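Local coordinates for protein acetyltransferase, GNAT family (Streptococcus agalactiae 2603V/R, PDB 2Q7B) that probably works as an N-acetyltransferase of the GNAT family, transferring an acetyl group, as its relatives do from acetyl-CoA, to an amine, at residues 25-39 with 53-67. Sequence-based numbering, arbitrary orientation. Where two conformers were deposited one is given.
Sequences YENNPYHLAQLVDLI and MAEQDDIFQIENYYQ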
loop_
_atom_site.group_PDB
_atom_site.type_symbol
_atom_site.label_atom_id
_atom_site.label_comp_id
_atom_site.label_asym_id
_atom_site.label_seq_id
_atom_site.Cartn_x
_atom_site.Cartn_y
_atom_site.Cartn_z
ATOM N N TYR A 25 -16.070 -3.469 4.150
ATOM C CA TYR A 25 -15.038 -2.445 4.276
ATOM C C TYR A 25 -15.665 -1.044 4.483
ATOM O O TYR A 25 -16.729 -0.748 3.950
ATOM C CB TYR A 25 -14.092 -2.452 3.055
ATOM C CG TYR A 25 -13.022 -1.380 3.139
ATOM C CD1 TYR A 25 -11.823 -1.617 3.813
ATOM C CD2 TYR A 25 -13.223 -0.113 2.584
ATOM C CE1 TYR A 25 -10.850 -0.623 3.939
ATOM C CE2 TYR A 25 -12.237 0.884 2.688
ATOM C CZ TYR A 25 -11.056 0.615 3.382
ATOM O OH TYR A 25 -10.083 1.597 3.521
ATOM N N GLU A 26 -15.030 -0.230 5.321
ATOM C CA GLU A 26 -15.392 1.172 5.533
ATOM C C GLU A 26 -14.072 1.936 5.535
ATOM O O GLU A 26 -13.074 1.437 6.060
ATOM C CB GLU A 26 -16.049 1.415 6.876
ATOM C CG GLU A 26 -17.279 0.598 7.187
ATOM C CD GLU A 26 -17.844 0.940 8.560
ATOM O OE1 GLU A 26 -18.078 2.143 8.819
ATOM O OE2 GLU A 26 -18.042 0.007 9.366
ATOM N N ASN A 27 -14.064 3.139 4.978
ATOM C CA ASN A 27 -12.832 3.916 4.878
ATOM C C ASN A 27 -12.228 4.037 6.259
ATOM O O ASN A 27 -12.858 4.522 7.181
ATOM C CB ASN A 27 -13.071 5.308 4.235
ATOM C CG ASN A 27 -13.543 5.230 2.745
ATOM O OD1 ASN A 27 -13.264 4.257 2.017
ATOM N ND2 ASN A 27 -14.244 6.283 2.295
ATOM N N ASN A 28 -11.001 3.548 6.390
ATOM C CA ASN A 28 -10.287 3.510 7.654
ATOM C C ASN A 28 -8.807 3.346 7.281
ATOM O O ASN A 28 -8.420 2.274 6.826
ATOM C CB ASN A 28 -10.838 2.334 8.496
ATOM C CG ASN A 28 -10.124 2.157 9.828
ATOM O OD1 ASN A 28 -8.913 2.322 9.909
ATOM N ND2 ASN A 28 -10.878 1.802 10.881
ATOM N N PRO A 29 -7.973 4.405 7.462
ATOM C CA PRO A 29 -6.558 4.309 7.040
ATOM C C PRO A 29 -5.748 3.220 7.762
ATOM O O PRO A 29 -4.788 2.701 7.200
ATOM C CB PRO A 29 -5.994 5.705 7.357
ATOM C CG PRO A 29 -6.876 6.251 8.449
ATOM C CD PRO A 29 -8.254 5.704 8.113
ATOM N N TYR A 30 -6.146 2.869 8.983
ATOM C CA TYR A 30 -5.453 1.833 9.746
ATOM C C TYR A 30 -5.739 0.476 9.111
ATOM O O TYR A 30 -4.813 -0.301 8.843
ATOM C CB TYR A 30 -5.833 1.901 11.236
ATOM C CG TYR A 30 -5.528 3.267 11.815
ATOM C CD1 TYR A 30 -4.254 3.581 12.290
ATOM C CD2 TYR A 30 -6.497 4.266 11.837
ATOM C CE1 TYR A 30 -3.960 4.846 12.791
ATOM C CE2 TYR A 30 -6.214 5.540 12.335
ATOM C CZ TYR A 30 -4.945 5.821 12.809
ATOM O OH TYR A 30 -4.672 7.077 13.309
ATOM N N HIS A 31 -7.005 0.204 8.806
ATOM C CA HIS A 31 -7.340 -1.053 8.148
ATOM C C HIS A 31 -6.783 -1.130 6.731
ATOM O O HIS A 31 -6.394 -2.209 6.262
ATOM C CB HIS A 31 -8.861 -1.275 8.063
ATOM C CG HIS A 31 -9.509 -1.534 9.378
ATOM N ND1 HIS A 31 -10.863 -1.357 9.587
ATOM C CD2 HIS A 31 -8.986 -1.924 10.564
ATOM C CE1 HIS A 31 -11.145 -1.663 10.840
ATOM N NE2 HIS A 31 -10.024 -2.001 11.454
ATOM N N LEU A 32 -6.763 0.005 6.042
ATOM C CA LEU A 32 -6.277 0.040 4.677
ATOM C C LEU A 32 -4.800 -0.328 4.646
ATOM O O LEU A 32 -4.382 -1.078 3.785
ATOM C CB LEU A 32 -6.539 1.401 4.022
ATOM C CG LEU A 32 -6.069 1.560 2.559
ATOM C CD1 LEU A 32 -6.632 0.445 1.658
ATOM C CD2 LEU A 32 -6.415 2.910 2.005
ATOM N N ALA A 33 -4.032 0.189 5.601
ATOM C CA ALA A 33 -2.605 -0.134 5.713
ATOM C C ALA A 33 -2.419 -1.620 5.944
ATOM O O ALA A 33 -1.601 -2.252 5.294
ATOM C CB ALA A 33 -1.961 0.651 6.823
ATOM N N GLN A 34 -3.204 -2.170 6.862
ATOM C CA GLN A 34 -3.178 -3.586 7.175
ATOM C C GLN A 34 -3.604 -4.439 5.986
ATOM O O GLN A 34 -3.071 -5.543 5.788
ATOM C CB GLN A 34 -4.101 -3.886 8.347
ATOM C CG GLN A 34 -3.686 -3.301 9.672
ATOM C CD GLN A 34 -4.832 -3.236 10.659
ATOM O OE1 GLN A 34 -5.921 -3.720 10.396
ATOM N NE2 GLN A 34 -4.593 -2.623 11.793
ATOM N N LEU A 35 -4.575 -3.951 5.218
ATOM C CA LEU A 35 -5.030 -4.660 4.012
ATOM C C LEU A 35 -3.915 -4.734 2.979
ATOM O O LEU A 35 -3.683 -5.777 2.387
ATOM C CB LEU A 35 -6.234 -3.973 3.397
ATOM C CG LEU A 35 -6.816 -4.555 2.105
ATOM C CD1 LEU A 35 -7.201 -6.030 2.268
ATOM C CD2 LEU A 35 -8.015 -3.729 1.740
ATOM N N VAL A 36 -3.242 -3.607 2.759
ATOM C CA VAL A 36 -2.101 -3.547 1.844
ATOM C C VAL A 36 -1.010 -4.524 2.263
ATOM O O VAL A 36 -0.451 -5.225 1.416
ATOM C CB VAL A 36 -1.555 -2.096 1.718
ATOM C CG1 VAL A 36 -0.236 -2.029 0.926
ATOM C CG2 VAL A 36 -2.622 -1.195 1.080
ATOM N N ASP A 37 -0.730 -4.616 3.572
ATOM C CA ASP A 37 0.272 -5.563 4.082
ATOM C C ASP A 37 -0.157 -7.005 3.825
ATOM O O ASP A 37 0.663 -7.837 3.490
ATOM C CB ASP A 37 0.555 -5.369 5.585
ATOM C CG ASP A 37 1.290 -4.061 5.903
ATOM O OD1 ASP A 37 2.048 -3.529 5.045
ATOM O OD2 ASP A 37 1.149 -3.592 7.058
ATOM N N LEU A 38 -1.433 -7.292 4.006
ATOM C CA LEU A 38 -1.977 -8.640 3.751
ATOM C C LEU A 38 -1.838 -9.029 2.294
ATOM O O LEU A 38 -1.368 -10.114 1.967
ATOM C CB LEU A 38 -3.458 -8.689 4.162
ATOM C CG LEU A 38 -4.276 -9.917 3.738
ATOM C CD1 LEU A 38 -3.756 -11.202 4.381
ATOM C CD2 LEU A 38 -5.684 -9.711 4.108
ATOM N N ILE A 39 -2.260 -8.124 1.414
ATOM C CA ILE A 39 -2.198 -8.362 -0.025
ATOM C C ILE A 39 -0.760 -8.550 -0.472
ATOM O O ILE A 39 -0.456 -9.510 -1.179
ATOM C CB ILE A 39 -2.895 -7.232 -0.831
ATOM C CG1 ILE A 39 -4.395 -7.168 -0.489
ATOM C CG2 ILE A 39 -2.670 -7.438 -2.319
ATOM C CD1 ILE A 39 -5.100 -5.970 -1.060
HETATM N N MSE A 53 1.035 -2.530 -6.492
HETATM C CA MSE A 53 -0.223 -1.980 -6.030
HETATM C C MSE A 53 -0.860 -1.111 -7.143
HETATM O O MSE A 53 -2.084 -1.026 -7.235
HETATM C CB MSE A 53 -0.028 -1.160 -4.746
HETATM C CG MSE A 53 0.459 -1.999 -3.559
HETATM SE SE MSE A 53 -0.889 -3.320 -3.090
HETATM C CE MSE A 53 0.098 -4.614 -2.894
ATOM N N ALA A 54 -0.037 -0.497 -7.998
ATOM C CA ALA A 54 -0.531 0.281 -9.144
ATOM C C ALA A 54 -1.308 -0.603 -10.136
ATOM O O ALA A 54 -2.131 -0.089 -10.887
ATOM C CB ALA A 54 0.602 1.000 -9.855
ATOM N N GLU A 55 -1.052 -1.915 -10.128
ATOM C CA GLU A 55 -1.778 -2.860 -10.974
ATOM C C GLU A 55 -3.127 -3.243 -10.376
ATOM O O GLU A 55 -3.886 -3.976 -11.008
ATOM C CB GLU A 55 -0.983 -4.156 -11.188
ATOM C CG GLU A 55 0.365 -4.004 -11.851
ATOM C CD GLU A 55 1.107 -5.331 -11.922
ATOM O OE1 GLU A 55 0.544 -6.309 -12.468
ATOM O OE2 GLU A 55 2.260 -5.389 -11.435
ATOM N N GLN A 56 -3.433 -2.762 -9.171
ATOM C CA GLN A 56 -4.689 -3.082 -8.504
ATOM C C GLN A 56 -5.069 -1.909 -7.627
ATOM O O GLN A 56 -5.339 -2.049 -6.436
ATOM C CB GLN A 56 -4.556 -4.380 -7.711
ATOM C CG GLN A 56 -3.312 -4.409 -6.824
ATOM C CD GLN A 56 -2.993 -5.758 -6.238
ATOM O OE1 GLN A 56 -3.699 -6.740 -6.474
ATOM N NE2 GLN A 56 -1.914 -5.808 -5.439
ATOM N N ASP A 57 -5.131 -0.744 -8.253
ATOM C CA ASP A 57 -5.431 0.498 -7.532
ATOM C C ASP A 57 -6.894 0.605 -7.035
ATOM O O ASP A 57 -7.218 1.520 -6.289
ATOM C CB ASP A 57 -4.979 1.720 -8.336
ATOM C CG ASP A 57 -5.658 1.810 -9.702
ATOM O OD1 ASP A 57 -6.895 1.681 -9.752
ATOM O OD2 ASP A 57 -4.958 1.989 -10.706
ATOM N N ASP A 58 -7.760 -0.330 -7.445
ATOM C CA ASP A 58 -9.120 -0.478 -6.875
ATOM C C ASP A 58 -9.097 -0.588 -5.313
ATOM O O ASP A 58 -10.047 -0.215 -4.622
ATOM C CB ASP A 58 -9.842 -1.715 -7.464
ATOM C CG ASP A 58 -8.959 -2.992 -7.484
ATOM O OD1 ASP A 58 -8.034 -3.060 -8.331
ATOM O OD2 ASP A 58 -9.205 -3.938 -6.711
ATOM N N ILE A 59 -7.988 -1.086 -4.784
ATOM C CA ILE A 59 -7.732 -1.213 -3.332
ATOM C C ILE A 59 -7.792 0.146 -2.624
ATOM O O ILE A 59 -8.167 0.222 -1.451
ATOM C CB ILE A 59 -6.326 -1.906 -3.098
ATOM C CG1 ILE A 59 -6.363 -3.366 -3.585
ATOM C CG2 ILE A 59 -5.869 -1.842 -1.670
ATOM C CD1 ILE A 59 -7.493 -4.164 -3.056
ATOM N N PHE A 60 -7.444 1.205 -3.350
ATOM C CA PHE A 60 -7.413 2.580 -2.831
ATOM C C PHE A 60 -8.701 3.376 -3.117
ATOM O O PHE A 60 -8.814 4.548 -2.775
ATOM C CB PHE A 60 -6.132 3.285 -3.348
ATOM C CG PHE A 60 -4.888 2.521 -3.006
ATOM C CD1 PHE A 60 -4.377 2.543 -1.724
ATOM C CD2 PHE A 60 -4.296 1.690 -3.925
ATOM C CE1 PHE A 60 -3.275 1.789 -1.381
ATOM C CE2 PHE A 60 -3.181 0.926 -3.583
ATOM C CZ PHE A 60 -2.674 0.972 -2.307
ATOM N N GLN A 61 -9.685 2.709 -3.717
ATOM C CA GLN A 61 -10.975 3.315 -4.033
ATOM C C GLN A 61 -12.037 2.231 -3.950
ATOM O O GLN A 61 -12.834 2.069 -4.867
ATOM C CB GLN A 61 -10.942 3.964 -5.418
ATOM C CG GLN A 61 -10.442 3.070 -6.551
ATOM C CD GLN A 61 -10.175 3.848 -7.847
ATOM O OE1 GLN A 61 -10.959 4.692 -8.224
ATOM N NE2 GLN A 61 -9.066 3.544 -8.525
ATOM N N ILE A 62 -12.042 1.501 -2.836
ATOM C CA ILE A 62 -12.959 0.365 -2.641
ATOM C C ILE A 62 -14.422 0.764 -2.739
ATOM O O ILE A 62 -15.202 0.063 -3.382
ATOM C CB ILE A 62 -12.670 -0.392 -1.319
ATOM C CG1 ILE A 62 -11.362 -1.177 -1.468
ATOM C CG2 ILE A 62 -13.806 -1.324 -0.962
ATOM C CD1 ILE A 62 -10.803 -1.729 -0.184
ATOM N N GLU A 63 -14.791 1.883 -2.109
ATOM C CA GLU A 63 -16.175 2.342 -2.122
ATOM C C GLU A 63 -16.685 2.612 -3.543
ATOM O O GLU A 63 -17.753 2.159 -3.917
ATOM C CB GLU A 63 -16.355 3.565 -1.207
ATOM C CG GLU A 63 -17.800 4.045 -1.071
ATOM C CD GLU A 63 -17.981 5.233 -0.108
ATOM O OE1 GLU A 63 -17.011 5.620 0.588
ATOM O OE2 GLU A 63 -19.115 5.770 -0.054
ATOM N N ASN A 64 -15.914 3.325 -4.339
ATOM C CA ASN A 64 -16.333 3.633 -5.691
ATOM C C ASN A 64 -16.244 2.472 -6.652
ATOM O O ASN A 64 -17.087 2.332 -7.511
ATOM C CB ASN A 64 -15.511 4.787 -6.255
ATOM C CG ASN A 64 -15.844 6.115 -5.598
ATOM O OD1 ASN A 64 -16.733 6.206 -4.752
ATOM N ND2 ASN A 64 -15.132 7.156 -5.997
ATOM N N TYR A 65 -15.223 1.638 -6.497
ATOM C CA TYR A 65 -14.971 0.561 -7.436
ATOM C C TYR A 65 -15.876 -0.625 -7.170
ATOM O O TYR A 65 -16.425 -1.196 -8.094
ATOM C CB TYR A 65 -13.499 0.180 -7.375
ATOM C CG TYR A 65 -13.034 -0.762 -8.453
ATOM C CD1 TYR A 65 -13.197 -2.143 -8.312
ATOM C CD2 TYR A 65 -12.379 -0.279 -9.585
ATOM C CE1 TYR A 65 -12.750 -3.010 -9.266
ATOM C CE2 TYR A 65 -11.945 -1.152 -10.566
ATOM C CZ TYR A 65 -12.132 -2.506 -10.394
ATOM O OH TYR A 65 -11.698 -3.397 -11.337
ATOM N N TYR A 66 -16.029 -0.999 -5.902
ATOM C CA TYR A 66 -16.845 -2.158 -5.534
ATOM C C TYR A 66 -18.228 -1.788 -5.020
ATOM O O TYR A 66 -19.235 -2.125 -5.627
ATOM C CB TYR A 66 -16.133 -3.011 -4.450
ATOM C CG TYR A 66 -14.852 -3.643 -4.927
ATOM C CD1 TYR A 66 -14.868 -4.820 -5.649
ATOM C CD2 TYR A 66 -13.630 -3.036 -4.705
ATOM C CE1 TYR A 66 -13.689 -5.407 -6.110
ATOM C CE2 TYR A 66 -12.450 -3.613 -5.150
ATOM C CZ TYR A 66 -12.492 -4.799 -5.855
ATOM O OH TYR A 66 -11.319 -5.343 -6.316
ATOM N N GLN A 67 -18.248 -1.056 -3.913
ATOM C CA GLN A 67 -19.473 -0.825 -3.160
ATOM C C GLN A 67 -20.544 0.024 -3.827
ATOM O O GLN A 67 -21.715 -0.276 -3.685
ATOM C CB GLN A 67 -19.117 -0.306 -1.763
ATOM C CG GLN A 67 -18.286 -1.326 -0.975
ATOM C CD GLN A 67 -17.758 -0.780 0.335
ATOM O OE1 GLN A 67 -17.368 0.389 0.418
ATOM N NE2 GLN A 67 -17.716 -1.631 1.358
HETATM O O HOH W 1 -13.086 3.658 -0.567
#
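I62 meets Y25 over one ring face: CD1 of I62 lies 3.9 Å from the centroid of the Y25 ring and 7° off its normal, a CH-pi contact. The ring is placed for this by a CG anti to the backbone N (chi1 179°). The same CD1 meets L35 CD2 tip to tip, so one methyl spans the loop residue and helix 29-46. Further along, I39 and I59 also reach toward each other, with CD1 of I39 3.6 Å from CD1 of I59. One turn back along the helix from V36, L32 CD1 rests 3.5 Å from I59 O, while V36 CG2 meets the F60 ring at CE1, the two side chains crossing at about a right angle. Beyond, CE of selenomethionine M53 and NE2 of Q56 both abut I39 CG2; Q56 NE2 is hydrogen-bonded to Q43 OE1, and Q56 OE1 to K100 NZ.

Polar links lie at the Y25 end. Q67 NE2 donates to Y25 O over 2.9 Å at 178°, with the acceptor in the plane of the Q67 amide; Q72 also bonds this nitrogen, which probably restrains its rotation. N27 ND2 makes a weak, bent bond to E63 OE1 (3.3 Å), and a water donates to N27 OD1 and accepts from E63 N. In the second shell, N28 OD1 caps helix 29-46 by accepting from H31 N.

The contact pairs the first helix of a GNAT-type fold with the 3-10 segment and short helix that follow it. L35 and I62 both touch F73 of strand 72-78 and I39 touches F102 of strand 95-103, while the D37 carboxylate hydrogen-bonds the backbone N of M53 and of A54 of the second subunit, so the same helix and 3-10 segment also meet across the interface.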